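Local coordinates for packaging protein UL32 (Human herpesvirus 8 type M, PDB 6XF9), which forms a pentameric ring required for packaging of the viral genome, and probably acts by helping to direct new capsids to nuclear replication compartments, at residues Y75-C79 against L129-V133. Residues are numbered along the deposited sequence.
Sequences YACLC and LHFFV. With ZN (zinc ion), chain O.
A zinc site of three cysteines and one histidine is braced here from its second shell: a tyrosine on one helix holds the far nitrogen of the histidine ligand on another. Residues 75-79 form a regular alpha-helical turn within helix 71-83, with Cys79 N hydrogen-bonded to Tyr75 O at 3.0 Å. Residues 129-133 end helix 124-133 in a wider pi-type turn. The two axes come no closer than 12.1 Å, at 39° between their N-to-C directions, and the nearest CA atoms, of Cys79 and Phe131, are 7.1 Å apart, so long side chains must bridge the gap. His130, chi1 t, binds zinc through ND1 at 2.0 Å. With ND1 taken by the metal, NE2 carries the proton and donates a hydrogen bond to Tyr75 OH at 3.0 Å (N-H...O angle 148°), near the planes of both rings, a second-shell arrangement that restrains the orientation of the imidazole. Tyrosine suits this place because its t rotamer carries a hydroxyl at the end of a long, rigid ring across the gap. Cys52 and Cys55, a CxxC pair, and Cys136 complete the metal site, which thus ties the start of helix 53-60 to the end of helix 124-133. Beside the polar bridge, Phe131, chi1 m, fills the space between the helices: its CZ meets Leu78 CD2 at 3.8 Å, its CE1 lies 4.0 Å from Tyr75 CE1, and Cys79 SG lies at its ring edge, 4.3 Å from CE1. Leu78, tp rotamer, turns its CD2 methyl to the phenyl ring and also packs on helix 89-106, while the short side chain of Cys79 fits where the CA atoms are nearest.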
loop_
_atom_site.group_PDB
_atom_site.type_symbol
_atom_site.label_atom_id
_atom_site.label_comp_id
_atom_site.label_asym_id
_atom_site.label_seq_id
_atom_site.Cartn_x
_atom_site.Cartn_y
_atom_site.Cartn_z
ATOM N N TYR D 75 -37.399 -27.263 29.366
ATOM C CA TYR D 75 -36.289 -26.408 28.969
ATOM C C TYR D 75 -36.053 -26.512 27.469
ATOM O O TYR D 75 -35.798 -25.503 26.804
ATOM C CB TYR D 75 -35.038 -26.762 29.773
ATOM C CG TYR D 75 -33.765 -26.100 29.305
ATOM C CD1 TYR D 75 -33.597 -24.714 29.350
ATOM C CD2 TYR D 75 -32.709 -26.866 28.848
ATOM C CE1 TYR D 75 -32.401 -24.119 28.908
ATOM C CE2 TYR D 75 -31.528 -26.291 28.418
ATOM C CZ TYR D 75 -31.367 -24.927 28.441
ATOM O OH TYR D 75 -30.148 -24.405 27.996
ATOM N N ALA D 76 -36.148 -27.724 26.914
ATOM C CA ALA D 76 -35.960 -27.895 25.477
ATOM C C ALA D 76 -37.055 -27.219 24.662
ATOM O O ALA D 76 -36.826 -26.897 23.492
ATOM C CB ALA D 76 -35.880 -29.372 25.117
ATOM N N CYS D 77 -38.258 -27.031 25.216
ATOM C CA CYS D 77 -39.268 -26.266 24.480
ATOM C C CYS D 77 -38.912 -24.796 24.430
ATOM O O CYS D 77 -39.049 -24.151 23.385
ATOM C CB CYS D 77 -40.642 -26.423 25.104
ATOM S SG CYS D 77 -41.406 -27.900 24.612
ATOM N N LEU D 78 -38.501 -24.241 25.572
ATOM C CA LEU D 78 -38.025 -22.864 25.609
ATOM C C LEU D 78 -36.920 -22.652 24.588
ATOM O O LEU D 78 -36.960 -21.702 23.795
ATOM C CB LEU D 78 -37.513 -22.538 27.004
ATOM C CG LEU D 78 -36.922 -21.148 27.122
ATOM C CD1 LEU D 78 -37.898 -20.114 26.622
ATOM C CD2 LEU D 78 -36.471 -20.889 28.546
ATOM N N CYS D 79 -35.935 -23.555 24.567
ATOM C CA CYS D 79 -34.868 -23.453 23.582
ATOM C C CYS D 79 -35.419 -23.457 22.153
ATOM O O CYS D 79 -35.056 -22.602 21.343
ATOM C CB CYS D 79 -33.861 -24.575 23.800
ATOM S SG CYS D 79 -32.978 -24.380 25.357
ATOM N N LEU D 129 -27.077 -13.600 25.812
ATOM C CA LEU D 129 -25.910 -14.374 25.394
ATOM C C LEU D 129 -26.241 -15.859 25.302
ATOM O O LEU D 129 -25.811 -16.546 24.361
ATOM C CB LEU D 129 -24.742 -14.127 26.354
ATOM C CG LEU D 129 -23.947 -12.820 26.204
ATOM C CD1 LEU D 129 -22.964 -12.625 27.343
ATOM C CD2 LEU D 129 -23.182 -12.852 24.883
ATOM N N HIS D 130 -26.990 -16.384 26.281
ATOM C CA HIS D 130 -27.254 -17.822 26.310
ATOM C C HIS D 130 -28.283 -18.234 25.265
ATOM O O HIS D 130 -28.076 -19.202 24.523
ATOM C CB HIS D 130 -27.697 -18.253 27.710
ATOM C CG HIS D 130 -28.049 -19.705 27.803
ATOM N ND1 HIS D 130 -27.099 -20.692 27.923
ATOM C CD2 HIS D 130 -29.251 -20.332 27.794
ATOM C CE1 HIS D 130 -27.698 -21.868 27.977
ATOM N NE2 HIS D 130 -29.004 -21.678 27.896
ATOM N N PHE D 131 -29.388 -17.508 25.177
ATOM C CA PHE D 131 -30.484 -17.958 24.340
ATOM C C PHE D 131 -30.458 -17.402 22.925
ATOM O O PHE D 131 -31.100 -17.990 22.042
ATOM C CB PHE D 131 -31.821 -17.596 24.987
ATOM C CG PHE D 131 -32.153 -18.432 26.189
ATOM C CD1 PHE D 131 -32.498 -19.751 26.043
ATOM C CD2 PHE D 131 -32.106 -17.895 27.463
ATOM C CE1 PHE D 131 -32.789 -20.526 27.139
ATOM C CE2 PHE D 131 -32.394 -18.666 28.556
ATOM C CZ PHE D 131 -32.739 -19.990 28.392
ATOM N N PHE D 132 -29.759 -16.289 22.672
ATOM C CA PHE D 132 -29.884 -15.648 21.360
ATOM C C PHE D 132 -28.569 -15.362 20.650
ATOM O O PHE D 132 -28.413 -15.721 19.481
ATOM C CB PHE D 132 -30.686 -14.362 21.509
ATOM C CG PHE D 132 -32.088 -14.598 21.936
ATOM C CD1 PHE D 132 -33.063 -14.892 20.995
ATOM C CD2 PHE D 132 -32.439 -14.572 23.272
ATOM C CE1 PHE D 132 -34.380 -15.123 21.370
ATOM C CE2 PHE D 132 -33.748 -14.798 23.660
ATOM C CZ PHE D 132 -34.721 -15.080 22.701
ATOM N N VAL D 133 -27.611 -14.739 21.320
ATOM C CA VAL D 133 -26.356 -14.439 20.643
ATOM C C VAL D 133 -25.560 -15.721 20.440
ATOM O O VAL D 133 -25.259 -16.111 19.302
ATOM C CB VAL D 133 -25.541 -13.395 21.428
ATOM C CG1 VAL D 133 -24.259 -13.072 20.679
ATOM C CG2 VAL D 133 -26.351 -12.158 21.686
HETATM ZN ZN ZN O . -25.060 -20.657 28.156
#